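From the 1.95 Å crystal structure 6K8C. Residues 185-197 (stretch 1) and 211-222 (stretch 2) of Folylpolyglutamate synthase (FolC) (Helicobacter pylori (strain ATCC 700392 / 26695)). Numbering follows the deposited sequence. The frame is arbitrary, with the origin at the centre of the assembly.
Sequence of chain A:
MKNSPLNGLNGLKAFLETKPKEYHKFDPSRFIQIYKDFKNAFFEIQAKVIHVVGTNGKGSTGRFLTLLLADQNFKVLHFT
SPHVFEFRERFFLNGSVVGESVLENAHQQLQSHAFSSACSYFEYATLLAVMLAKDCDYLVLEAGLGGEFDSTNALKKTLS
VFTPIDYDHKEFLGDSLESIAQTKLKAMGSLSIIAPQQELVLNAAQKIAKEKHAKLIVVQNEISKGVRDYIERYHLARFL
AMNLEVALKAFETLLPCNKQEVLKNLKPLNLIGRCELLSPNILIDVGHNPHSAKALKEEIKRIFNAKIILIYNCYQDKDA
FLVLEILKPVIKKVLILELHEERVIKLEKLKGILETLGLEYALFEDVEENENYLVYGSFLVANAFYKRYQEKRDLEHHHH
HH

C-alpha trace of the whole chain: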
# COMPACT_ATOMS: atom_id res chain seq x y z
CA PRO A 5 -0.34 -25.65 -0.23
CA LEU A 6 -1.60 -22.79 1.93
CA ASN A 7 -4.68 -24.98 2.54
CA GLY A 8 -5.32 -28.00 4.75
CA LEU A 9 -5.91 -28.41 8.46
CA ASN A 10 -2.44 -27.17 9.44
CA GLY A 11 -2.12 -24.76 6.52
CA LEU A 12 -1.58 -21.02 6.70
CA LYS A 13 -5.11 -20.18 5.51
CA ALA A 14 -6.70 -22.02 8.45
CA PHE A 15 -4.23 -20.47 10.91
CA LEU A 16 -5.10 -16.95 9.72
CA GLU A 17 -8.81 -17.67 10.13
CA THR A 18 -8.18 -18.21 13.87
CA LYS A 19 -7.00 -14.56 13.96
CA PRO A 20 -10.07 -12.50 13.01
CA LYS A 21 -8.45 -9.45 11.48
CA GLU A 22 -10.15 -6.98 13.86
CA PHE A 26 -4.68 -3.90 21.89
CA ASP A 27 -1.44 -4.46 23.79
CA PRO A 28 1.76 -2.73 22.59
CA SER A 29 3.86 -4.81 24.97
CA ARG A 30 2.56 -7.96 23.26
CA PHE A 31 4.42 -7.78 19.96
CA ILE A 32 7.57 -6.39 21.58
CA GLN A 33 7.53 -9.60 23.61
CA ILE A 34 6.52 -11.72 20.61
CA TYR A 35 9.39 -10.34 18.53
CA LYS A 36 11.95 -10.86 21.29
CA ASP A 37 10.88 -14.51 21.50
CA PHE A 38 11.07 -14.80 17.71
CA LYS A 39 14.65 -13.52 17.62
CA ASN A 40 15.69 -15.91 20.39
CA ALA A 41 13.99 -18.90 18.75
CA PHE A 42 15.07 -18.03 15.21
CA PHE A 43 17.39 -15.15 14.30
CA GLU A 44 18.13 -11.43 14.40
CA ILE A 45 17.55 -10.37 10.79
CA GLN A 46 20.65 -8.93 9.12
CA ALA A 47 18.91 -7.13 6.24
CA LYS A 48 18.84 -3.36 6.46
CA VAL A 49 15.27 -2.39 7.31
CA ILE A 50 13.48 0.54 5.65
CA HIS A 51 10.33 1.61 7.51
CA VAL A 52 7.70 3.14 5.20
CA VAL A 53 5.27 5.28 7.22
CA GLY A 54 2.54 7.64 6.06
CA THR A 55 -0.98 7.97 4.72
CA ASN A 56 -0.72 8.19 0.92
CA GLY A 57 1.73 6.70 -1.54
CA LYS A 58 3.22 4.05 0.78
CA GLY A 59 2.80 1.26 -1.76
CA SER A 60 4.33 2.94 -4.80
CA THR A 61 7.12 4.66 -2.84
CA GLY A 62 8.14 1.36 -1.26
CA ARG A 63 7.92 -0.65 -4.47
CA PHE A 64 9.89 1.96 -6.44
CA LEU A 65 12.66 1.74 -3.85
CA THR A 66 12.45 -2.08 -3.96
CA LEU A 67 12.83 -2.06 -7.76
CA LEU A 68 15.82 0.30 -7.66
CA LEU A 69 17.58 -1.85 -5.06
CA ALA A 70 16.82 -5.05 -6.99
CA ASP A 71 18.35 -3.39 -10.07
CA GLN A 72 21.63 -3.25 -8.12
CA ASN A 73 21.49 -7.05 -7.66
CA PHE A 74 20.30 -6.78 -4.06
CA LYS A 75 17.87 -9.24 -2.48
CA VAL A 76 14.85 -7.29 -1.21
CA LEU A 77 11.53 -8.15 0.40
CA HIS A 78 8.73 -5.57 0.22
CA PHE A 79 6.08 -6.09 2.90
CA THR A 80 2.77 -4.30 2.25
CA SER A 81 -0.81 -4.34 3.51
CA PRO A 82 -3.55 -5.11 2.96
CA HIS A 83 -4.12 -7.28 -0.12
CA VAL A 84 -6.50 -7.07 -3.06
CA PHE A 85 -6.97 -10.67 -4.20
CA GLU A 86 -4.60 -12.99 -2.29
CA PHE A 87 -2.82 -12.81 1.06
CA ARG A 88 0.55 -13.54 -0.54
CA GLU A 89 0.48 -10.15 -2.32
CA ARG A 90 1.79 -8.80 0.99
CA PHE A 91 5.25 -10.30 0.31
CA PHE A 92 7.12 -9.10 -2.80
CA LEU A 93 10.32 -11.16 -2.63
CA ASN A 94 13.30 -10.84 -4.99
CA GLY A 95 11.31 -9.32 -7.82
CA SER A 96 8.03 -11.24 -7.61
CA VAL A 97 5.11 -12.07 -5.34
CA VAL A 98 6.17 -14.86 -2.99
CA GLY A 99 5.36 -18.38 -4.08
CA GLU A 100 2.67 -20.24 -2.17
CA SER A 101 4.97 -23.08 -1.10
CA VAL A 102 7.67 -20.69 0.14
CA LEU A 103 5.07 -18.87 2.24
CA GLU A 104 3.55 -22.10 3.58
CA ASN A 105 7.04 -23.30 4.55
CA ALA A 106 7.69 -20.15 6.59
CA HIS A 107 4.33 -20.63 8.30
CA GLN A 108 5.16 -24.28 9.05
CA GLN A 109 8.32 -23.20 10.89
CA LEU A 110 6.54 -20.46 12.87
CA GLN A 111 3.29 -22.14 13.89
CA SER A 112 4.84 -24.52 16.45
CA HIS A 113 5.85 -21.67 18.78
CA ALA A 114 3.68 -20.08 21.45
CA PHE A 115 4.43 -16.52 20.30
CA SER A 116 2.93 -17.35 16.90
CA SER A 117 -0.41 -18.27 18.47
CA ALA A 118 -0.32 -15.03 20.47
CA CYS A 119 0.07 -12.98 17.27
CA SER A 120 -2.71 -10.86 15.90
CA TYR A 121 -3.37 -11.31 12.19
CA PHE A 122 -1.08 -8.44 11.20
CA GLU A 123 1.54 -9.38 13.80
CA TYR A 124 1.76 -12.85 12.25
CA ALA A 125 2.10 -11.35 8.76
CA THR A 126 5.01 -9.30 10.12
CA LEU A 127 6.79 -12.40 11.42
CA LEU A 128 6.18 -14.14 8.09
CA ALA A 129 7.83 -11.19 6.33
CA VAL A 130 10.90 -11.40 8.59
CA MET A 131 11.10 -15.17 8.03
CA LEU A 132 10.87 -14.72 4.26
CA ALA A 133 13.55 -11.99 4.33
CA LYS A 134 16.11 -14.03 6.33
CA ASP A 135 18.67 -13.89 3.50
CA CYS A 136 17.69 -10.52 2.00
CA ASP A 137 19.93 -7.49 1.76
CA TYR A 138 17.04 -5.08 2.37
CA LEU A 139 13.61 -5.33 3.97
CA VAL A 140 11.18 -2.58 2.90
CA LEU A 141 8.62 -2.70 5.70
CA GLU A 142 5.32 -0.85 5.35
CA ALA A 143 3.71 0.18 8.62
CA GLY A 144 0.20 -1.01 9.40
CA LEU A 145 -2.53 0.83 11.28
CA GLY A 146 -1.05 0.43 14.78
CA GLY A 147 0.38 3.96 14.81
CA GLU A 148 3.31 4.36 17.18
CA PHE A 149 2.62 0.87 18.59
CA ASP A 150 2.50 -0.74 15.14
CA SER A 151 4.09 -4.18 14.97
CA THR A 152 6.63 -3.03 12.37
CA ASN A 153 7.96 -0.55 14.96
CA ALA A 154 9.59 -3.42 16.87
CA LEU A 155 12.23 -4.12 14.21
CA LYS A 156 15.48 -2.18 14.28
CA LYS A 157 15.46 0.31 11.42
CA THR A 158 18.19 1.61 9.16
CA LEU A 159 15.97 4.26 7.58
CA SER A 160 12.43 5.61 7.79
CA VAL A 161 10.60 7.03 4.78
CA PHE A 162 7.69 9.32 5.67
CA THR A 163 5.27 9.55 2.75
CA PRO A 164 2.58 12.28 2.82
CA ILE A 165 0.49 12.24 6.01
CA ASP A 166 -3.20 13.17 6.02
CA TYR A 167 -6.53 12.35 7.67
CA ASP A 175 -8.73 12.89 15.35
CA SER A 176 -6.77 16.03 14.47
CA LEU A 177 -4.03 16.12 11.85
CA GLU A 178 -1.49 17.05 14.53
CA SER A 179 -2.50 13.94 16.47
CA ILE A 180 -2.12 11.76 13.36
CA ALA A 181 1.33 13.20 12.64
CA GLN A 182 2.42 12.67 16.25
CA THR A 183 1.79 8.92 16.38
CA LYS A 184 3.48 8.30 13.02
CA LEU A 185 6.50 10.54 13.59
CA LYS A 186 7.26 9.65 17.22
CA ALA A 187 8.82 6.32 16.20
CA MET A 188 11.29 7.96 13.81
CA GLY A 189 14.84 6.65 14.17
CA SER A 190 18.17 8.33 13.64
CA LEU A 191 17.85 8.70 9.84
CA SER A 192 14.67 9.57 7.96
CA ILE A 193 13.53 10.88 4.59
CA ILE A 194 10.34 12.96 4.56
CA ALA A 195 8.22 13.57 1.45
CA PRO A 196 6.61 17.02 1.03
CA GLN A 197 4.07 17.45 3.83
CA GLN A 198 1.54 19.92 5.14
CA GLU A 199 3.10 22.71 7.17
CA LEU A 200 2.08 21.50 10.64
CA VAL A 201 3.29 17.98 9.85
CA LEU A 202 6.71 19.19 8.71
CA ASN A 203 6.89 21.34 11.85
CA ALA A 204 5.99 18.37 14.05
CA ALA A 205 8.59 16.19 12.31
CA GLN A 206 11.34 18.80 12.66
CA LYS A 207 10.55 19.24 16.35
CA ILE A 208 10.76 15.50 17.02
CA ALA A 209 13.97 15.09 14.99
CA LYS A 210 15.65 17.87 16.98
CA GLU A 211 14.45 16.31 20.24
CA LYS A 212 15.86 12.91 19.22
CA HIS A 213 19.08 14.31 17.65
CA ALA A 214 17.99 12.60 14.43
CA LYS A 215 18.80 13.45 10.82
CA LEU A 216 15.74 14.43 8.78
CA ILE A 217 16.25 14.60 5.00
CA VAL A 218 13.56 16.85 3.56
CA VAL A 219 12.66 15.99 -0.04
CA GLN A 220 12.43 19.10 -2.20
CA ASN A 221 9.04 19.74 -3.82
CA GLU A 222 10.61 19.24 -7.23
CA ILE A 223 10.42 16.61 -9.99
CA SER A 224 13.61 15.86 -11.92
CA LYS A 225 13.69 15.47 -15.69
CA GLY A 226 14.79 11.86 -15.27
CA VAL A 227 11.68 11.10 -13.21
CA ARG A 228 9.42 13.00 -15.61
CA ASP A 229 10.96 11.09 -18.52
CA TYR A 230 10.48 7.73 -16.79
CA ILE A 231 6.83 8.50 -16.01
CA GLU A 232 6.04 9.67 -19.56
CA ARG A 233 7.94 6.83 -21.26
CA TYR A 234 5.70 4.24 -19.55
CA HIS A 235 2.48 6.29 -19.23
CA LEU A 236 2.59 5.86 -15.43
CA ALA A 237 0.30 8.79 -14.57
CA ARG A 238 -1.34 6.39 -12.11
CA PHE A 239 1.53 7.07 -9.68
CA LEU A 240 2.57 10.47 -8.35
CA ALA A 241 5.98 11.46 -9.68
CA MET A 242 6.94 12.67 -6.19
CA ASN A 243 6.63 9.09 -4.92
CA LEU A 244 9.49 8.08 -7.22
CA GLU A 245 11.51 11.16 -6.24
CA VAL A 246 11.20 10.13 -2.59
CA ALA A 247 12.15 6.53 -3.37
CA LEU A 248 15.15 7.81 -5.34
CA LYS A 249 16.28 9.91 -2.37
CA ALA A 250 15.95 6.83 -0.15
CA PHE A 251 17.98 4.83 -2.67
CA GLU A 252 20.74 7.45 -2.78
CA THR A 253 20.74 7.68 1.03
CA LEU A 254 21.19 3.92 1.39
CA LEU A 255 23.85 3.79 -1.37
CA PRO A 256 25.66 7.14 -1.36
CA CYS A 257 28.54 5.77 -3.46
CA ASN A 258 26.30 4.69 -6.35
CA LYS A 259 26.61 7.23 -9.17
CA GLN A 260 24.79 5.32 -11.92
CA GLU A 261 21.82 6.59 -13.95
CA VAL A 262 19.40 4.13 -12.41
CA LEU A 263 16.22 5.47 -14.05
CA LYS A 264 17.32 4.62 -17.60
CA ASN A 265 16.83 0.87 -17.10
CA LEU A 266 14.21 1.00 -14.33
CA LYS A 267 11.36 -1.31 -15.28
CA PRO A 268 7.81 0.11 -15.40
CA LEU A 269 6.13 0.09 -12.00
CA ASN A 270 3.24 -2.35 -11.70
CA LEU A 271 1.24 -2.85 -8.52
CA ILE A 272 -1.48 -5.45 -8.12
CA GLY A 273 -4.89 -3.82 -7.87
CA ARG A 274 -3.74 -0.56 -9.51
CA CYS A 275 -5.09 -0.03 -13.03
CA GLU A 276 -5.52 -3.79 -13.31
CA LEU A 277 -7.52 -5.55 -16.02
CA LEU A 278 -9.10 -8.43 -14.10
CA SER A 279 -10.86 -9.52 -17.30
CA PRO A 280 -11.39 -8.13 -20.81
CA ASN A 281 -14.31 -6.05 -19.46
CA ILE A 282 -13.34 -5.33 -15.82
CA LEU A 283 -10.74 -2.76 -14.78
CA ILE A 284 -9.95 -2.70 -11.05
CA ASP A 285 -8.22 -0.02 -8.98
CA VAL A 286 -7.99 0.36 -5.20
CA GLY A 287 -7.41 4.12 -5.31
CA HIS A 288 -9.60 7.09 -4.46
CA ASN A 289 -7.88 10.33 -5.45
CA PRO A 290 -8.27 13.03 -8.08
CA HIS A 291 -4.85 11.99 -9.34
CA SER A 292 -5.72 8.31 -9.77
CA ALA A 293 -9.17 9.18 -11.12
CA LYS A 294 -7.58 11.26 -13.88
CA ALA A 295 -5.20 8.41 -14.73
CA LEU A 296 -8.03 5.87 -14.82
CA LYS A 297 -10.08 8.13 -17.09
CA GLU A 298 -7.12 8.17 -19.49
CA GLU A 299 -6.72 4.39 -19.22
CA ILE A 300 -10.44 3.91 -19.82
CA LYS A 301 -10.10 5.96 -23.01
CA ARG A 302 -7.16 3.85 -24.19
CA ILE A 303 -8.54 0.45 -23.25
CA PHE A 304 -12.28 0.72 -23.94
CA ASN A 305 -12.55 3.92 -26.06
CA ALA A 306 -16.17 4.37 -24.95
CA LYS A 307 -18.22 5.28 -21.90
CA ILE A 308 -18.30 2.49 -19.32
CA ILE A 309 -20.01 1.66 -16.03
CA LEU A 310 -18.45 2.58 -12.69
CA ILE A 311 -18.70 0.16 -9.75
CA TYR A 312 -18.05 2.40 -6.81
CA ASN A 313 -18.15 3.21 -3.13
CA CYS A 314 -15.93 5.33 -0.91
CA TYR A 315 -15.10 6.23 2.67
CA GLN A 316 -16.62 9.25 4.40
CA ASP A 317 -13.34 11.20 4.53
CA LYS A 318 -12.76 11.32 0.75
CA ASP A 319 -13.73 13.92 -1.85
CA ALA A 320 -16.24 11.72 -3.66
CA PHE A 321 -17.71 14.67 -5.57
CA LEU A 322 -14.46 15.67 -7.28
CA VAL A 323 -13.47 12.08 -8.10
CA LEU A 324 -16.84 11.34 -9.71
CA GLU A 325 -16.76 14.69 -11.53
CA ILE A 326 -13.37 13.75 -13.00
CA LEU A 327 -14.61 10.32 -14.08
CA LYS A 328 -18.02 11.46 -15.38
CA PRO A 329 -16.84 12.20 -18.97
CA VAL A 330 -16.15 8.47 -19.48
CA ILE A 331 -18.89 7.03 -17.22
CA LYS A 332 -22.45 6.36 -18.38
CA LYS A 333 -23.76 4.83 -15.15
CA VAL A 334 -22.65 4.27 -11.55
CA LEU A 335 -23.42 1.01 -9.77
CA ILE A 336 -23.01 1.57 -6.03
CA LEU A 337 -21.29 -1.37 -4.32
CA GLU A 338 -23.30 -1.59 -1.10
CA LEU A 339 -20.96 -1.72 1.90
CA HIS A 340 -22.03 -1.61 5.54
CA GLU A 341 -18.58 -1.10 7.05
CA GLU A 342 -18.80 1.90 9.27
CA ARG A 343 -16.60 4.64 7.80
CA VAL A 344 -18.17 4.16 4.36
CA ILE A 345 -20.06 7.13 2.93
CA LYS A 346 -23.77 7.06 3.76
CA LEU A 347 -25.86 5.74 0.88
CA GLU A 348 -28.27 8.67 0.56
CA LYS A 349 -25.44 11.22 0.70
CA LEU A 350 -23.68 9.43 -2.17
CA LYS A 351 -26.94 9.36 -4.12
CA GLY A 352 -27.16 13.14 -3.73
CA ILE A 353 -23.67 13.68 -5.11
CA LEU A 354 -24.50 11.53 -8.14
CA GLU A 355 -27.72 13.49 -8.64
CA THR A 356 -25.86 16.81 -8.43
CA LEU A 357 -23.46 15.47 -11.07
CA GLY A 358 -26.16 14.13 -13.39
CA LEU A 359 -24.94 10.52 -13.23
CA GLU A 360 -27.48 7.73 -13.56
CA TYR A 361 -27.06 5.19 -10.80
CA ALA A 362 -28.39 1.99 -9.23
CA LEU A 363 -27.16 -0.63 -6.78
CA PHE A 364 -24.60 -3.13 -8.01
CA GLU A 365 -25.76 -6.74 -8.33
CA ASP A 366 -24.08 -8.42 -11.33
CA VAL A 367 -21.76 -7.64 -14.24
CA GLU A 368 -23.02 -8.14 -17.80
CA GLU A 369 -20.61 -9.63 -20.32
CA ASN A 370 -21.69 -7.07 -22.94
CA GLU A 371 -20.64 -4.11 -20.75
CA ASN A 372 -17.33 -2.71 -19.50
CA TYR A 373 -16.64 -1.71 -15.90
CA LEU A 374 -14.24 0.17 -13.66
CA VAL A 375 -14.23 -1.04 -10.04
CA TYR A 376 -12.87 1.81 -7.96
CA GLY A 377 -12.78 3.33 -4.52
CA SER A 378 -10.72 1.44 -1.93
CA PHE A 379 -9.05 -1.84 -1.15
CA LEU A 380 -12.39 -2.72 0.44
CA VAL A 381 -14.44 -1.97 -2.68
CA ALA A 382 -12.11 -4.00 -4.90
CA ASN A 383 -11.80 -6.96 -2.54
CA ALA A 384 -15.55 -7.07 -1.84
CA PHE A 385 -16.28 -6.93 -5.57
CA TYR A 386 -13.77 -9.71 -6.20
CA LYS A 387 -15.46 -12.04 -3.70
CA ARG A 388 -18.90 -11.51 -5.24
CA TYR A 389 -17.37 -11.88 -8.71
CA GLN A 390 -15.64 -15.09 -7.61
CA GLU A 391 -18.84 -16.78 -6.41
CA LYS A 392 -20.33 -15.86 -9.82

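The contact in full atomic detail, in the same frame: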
# COMPACT_ATOMS: atom_id res chain seq x y z
N LEU A 185 5.15 10.00 13.56
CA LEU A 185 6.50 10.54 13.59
C LEU A 185 7.27 10.20 14.86
O LEU A 185 8.50 10.25 14.85
CB LEU A 185 6.45 12.07 13.42
CG LEU A 185 5.97 12.54 12.05
CD1 LEU A 185 5.49 13.99 12.12
CD2 LEU A 185 7.08 12.39 11.02
N LYS A 186 6.57 9.86 15.95
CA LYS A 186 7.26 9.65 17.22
C LYS A 186 8.24 8.49 17.16
O LYS A 186 9.25 8.49 17.87
CB LYS A 186 6.24 9.43 18.34
CG LYS A 186 5.89 10.70 19.10
CD LYS A 186 4.76 10.47 20.09
CE LYS A 186 4.36 11.77 20.76
NZ LYS A 186 2.97 12.17 20.41
N ALA A 187 7.96 7.49 16.33
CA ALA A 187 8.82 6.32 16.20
C ALA A 187 9.92 6.50 15.16
O ALA A 187 10.53 5.51 14.74
CB ALA A 187 7.98 5.09 15.88
N MET A 188 10.19 7.74 14.73
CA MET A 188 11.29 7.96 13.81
C MET A 188 12.62 7.60 14.48
O MET A 188 12.81 7.82 15.68
CB MET A 188 11.31 9.42 13.32
CG MET A 188 12.09 10.39 14.18
SD MET A 188 12.36 12.02 13.44
CE MET A 188 10.68 12.56 13.08
N GLY A 189 13.51 7.00 13.71
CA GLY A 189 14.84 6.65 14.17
C GLY A 189 15.84 7.75 13.90
O GLY A 189 15.49 8.93 13.80
N SER A 190 17.10 7.36 13.76
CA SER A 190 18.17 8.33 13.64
C SER A 190 18.29 8.93 12.24
O SER A 190 18.92 9.98 12.08
CB SER A 190 19.50 7.70 14.04
OG SER A 190 19.84 6.64 13.16
N LEU A 191 17.69 8.29 11.23
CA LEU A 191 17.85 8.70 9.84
C LEU A 191 16.52 8.53 9.13
O LEU A 191 16.00 7.41 9.05
CB LEU A 191 18.95 7.88 9.16
CG LEU A 191 19.26 8.20 7.69
CD1 LEU A 191 19.64 9.65 7.55
CD2 LEU A 191 20.36 7.28 7.17
N SER A 192 15.98 9.62 8.59
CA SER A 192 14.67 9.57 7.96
C SER A 192 14.60 10.51 6.77
O SER A 192 15.18 11.60 6.79
CB SER A 192 13.55 9.92 8.95
OG SER A 192 13.61 9.08 10.09
N ILE A 193 13.88 10.08 5.75
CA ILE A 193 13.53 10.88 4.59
C ILE A 193 12.06 11.26 4.73
O ILE A 193 11.24 10.43 5.12
CB ILE A 193 13.78 10.10 3.29
CG1 ILE A 193 15.28 9.92 3.09
CG2 ILE A 193 13.16 10.81 2.08
CD1 ILE A 193 15.65 8.53 2.78
N ILE A 194 11.73 12.52 4.45
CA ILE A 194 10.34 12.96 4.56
C ILE A 194 9.91 13.56 3.23
O ILE A 194 10.55 14.50 2.73
CB ILE A 194 10.12 13.93 5.73
CG1 ILE A 194 8.63 14.24 5.90
CG2 ILE A 194 10.94 15.20 5.61
CD1 ILE A 194 8.23 14.51 7.34
N ALA A 195 8.84 13.01 2.64
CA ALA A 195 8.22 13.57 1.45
C ALA A 195 7.60 14.93 1.78
O ALA A 195 7.40 15.26 2.96
CB ALA A 195 7.15 12.61 0.93
N PRO A 196 7.28 15.74 0.77
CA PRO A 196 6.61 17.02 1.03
C PRO A 196 5.32 16.81 1.82
O PRO A 196 4.51 15.94 1.49
CB PRO A 196 6.35 17.59 -0.37
CG PRO A 196 7.41 16.97 -1.22
CD PRO A 196 7.59 15.58 -0.67
N GLN A 197 5.15 17.60 2.87
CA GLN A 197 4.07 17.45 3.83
C GLN A 197 3.31 18.76 3.97
O GLN A 197 3.74 19.81 3.48
CB GLN A 197 4.58 17.03 5.22
CG GLN A 197 5.50 15.83 5.23
CD GLN A 197 4.75 14.52 5.12
OE1 GLN A 197 3.57 14.46 5.44
NE2 GLN A 197 5.43 13.48 4.66
N GLU A 211 14.52 16.91 18.91
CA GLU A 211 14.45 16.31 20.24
C GLU A 211 15.23 15.00 20.31
O GLU A 211 15.87 14.70 21.33
CB GLU A 211 12.99 16.09 20.64
CG GLU A 211 12.80 15.41 21.99
CD GLU A 211 12.42 13.94 21.86
OE1 GLU A 211 11.33 13.66 21.32
OE2 GLU A 211 13.22 13.08 22.28
N LYS A 212 15.20 14.21 19.24
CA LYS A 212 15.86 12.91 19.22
C LYS A 212 17.26 12.96 18.63
O LYS A 212 17.89 11.90 18.49
CB LYS A 212 15.01 11.90 18.43
CG LYS A 212 13.62 11.69 19.01
CD LYS A 212 12.79 10.76 18.15
CE LYS A 212 12.29 9.55 18.93
NZ LYS A 212 13.36 8.52 19.10
N HIS A 213 17.77 14.15 18.28
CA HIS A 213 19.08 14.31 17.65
C HIS A 213 19.18 13.55 16.34
O HIS A 213 20.26 13.07 15.96
CB HIS A 213 20.22 13.88 18.59
CG HIS A 213 20.13 14.47 19.96
ND1 HIS A 213 20.22 15.83 20.20
CD2 HIS A 213 19.98 13.89 21.18
CE1 HIS A 213 20.12 16.06 21.49
NE2 HIS A 213 19.97 14.90 22.11
N ALA A 214 18.07 13.42 15.63
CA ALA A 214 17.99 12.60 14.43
C ALA A 214 18.23 13.45 13.19
O ALA A 214 18.10 14.68 13.21
CB ALA A 214 16.62 11.93 14.32
N LYS A 215 18.59 12.78 12.10
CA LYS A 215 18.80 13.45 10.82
C LYS A 215 17.55 13.28 9.96
O LYS A 215 17.13 12.16 9.68
CB LYS A 215 20.04 12.91 10.10
CG LYS A 215 20.29 13.55 8.73
CD LYS A 215 21.17 12.68 7.86
CE LYS A 215 21.94 13.47 6.81
NZ LYS A 215 22.86 12.56 6.07
N LEU A 216 16.95 14.40 9.58
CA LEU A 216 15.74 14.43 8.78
C LEU A 216 16.09 15.00 7.41
O LEU A 216 16.52 16.15 7.31
CB LEU A 216 14.67 15.28 9.47
CG LEU A 216 13.25 15.30 8.91
CD1 LEU A 216 12.66 13.89 8.90
CD2 LEU A 216 12.39 16.26 9.74
N ILE A 217 15.94 14.19 6.37
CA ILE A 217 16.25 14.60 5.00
C ILE A 217 14.95 15.02 4.35
O ILE A 217 14.09 14.18 4.06
CB ILE A 217 16.94 13.47 4.22
CG1 ILE A 217 18.30 13.14 4.83
CG2 ILE A 217 17.11 13.88 2.76
CD1 ILE A 217 18.85 11.79 4.38
N VAL A 218 14.80 16.31 4.09
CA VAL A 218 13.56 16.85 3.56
C VAL A 218 13.62 16.82 2.03
O VAL A 218 14.49 17.44 1.42
CB VAL A 218 13.32 18.28 4.07
CG1 VAL A 218 12.01 18.83 3.53
CG2 VAL A 218 13.31 18.29 5.60
N VAL A 219 12.69 16.10 1.42
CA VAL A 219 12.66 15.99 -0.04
C VAL A 219 12.11 17.29 -0.61
O VAL A 219 11.03 17.75 -0.23
CB VAL A 219 11.81 14.79 -0.48
CG1 VAL A 219 11.64 14.80 -1.98
CG2 VAL A 219 12.46 13.49 -0.03
N GLN A 220 12.87 17.89 -1.53
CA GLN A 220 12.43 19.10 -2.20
C GLN A 220 11.17 18.84 -3.02
O GLN A 220 11.01 17.78 -3.64
CB GLN A 220 13.53 19.63 -3.12
CG GLN A 220 14.68 20.29 -2.41
CD GLN A 220 15.32 21.38 -3.26
OE1 GLN A 220 15.74 21.12 -4.39
NE2 GLN A 220 15.37 22.59 -2.73
N ASN A 221 10.27 19.83 -3.04
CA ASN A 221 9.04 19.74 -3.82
C ASN A 221 9.40 20.06 -5.27
O ASN A 221 9.21 21.17 -5.77
CB ASN A 221 7.97 20.68 -3.27
CG ASN A 221 6.61 20.44 -3.89
OD1 ASN A 221 6.50 19.96 -5.02
ND2 ASN A 221 5.56 20.76 -3.15
N GLU A 222 9.92 19.04 -5.96
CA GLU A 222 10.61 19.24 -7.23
C GLU A 222 10.73 17.90 -7.93
O GLU A 222 11.16 16.92 -7.32
CB GLU A 222 11.99 19.85 -6.98
CG GLU A 222 12.93 19.82 -8.16
CD GLU A 222 12.83 21.08 -9.00
OE1 GLU A 222 11.76 21.73 -8.97
OE2 GLU A 222 13.82 21.42 -9.68
O HOH W 1 14.97 10.59 11.60
O HOH W 2 9.66 17.30 2.01

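Two neighbouring parallel strands illustrate how a backbone ladder sets the places that side chains then fill. Strands 191-194 and 215-218 run in the same direction, 22° apart, and Ser 192 and Ile 194 bond through both N and O to the second stretch. Lys 215 N donates to Ser 190 O (2.8 Å), Ser 192 N to Lys 215 O (3.0 Å), Ile 217 N to Ser 192 O (2.7 Å), Ile 194 N to Ile 217 O (2.9 Å) and Val 219 N to Ile 194 O (3.0 Å). Water 1 adds a link at the ladder's start, accepting from Ser 192 OG and donating to Gly 189 O and Lys 215 O, so a small polar side chain serves well there.

Alternation sorts the side chains. On one face Leu 191 CD1 meets Ile 217 CD1 at 3.9 Å, and Ile 193 CG2 reaches Val 219 CG2 at 3.5 Å; Lys 215 lays its aliphatic chain against Leu 191 (CD to CD1, 3.4 Å) while its end leads away, and the residue is exposed. On the face of Ser 192, Ile 194 CG2 touches both Leu 216 CD1 and Val 218 CG2 at 3.9 Å. Beta-branched residues suit such extended backbone. Beyond the strands, Pro 196 CD packs on Val 219 CB (4.3 Å). Altogether 823 Å² is buried.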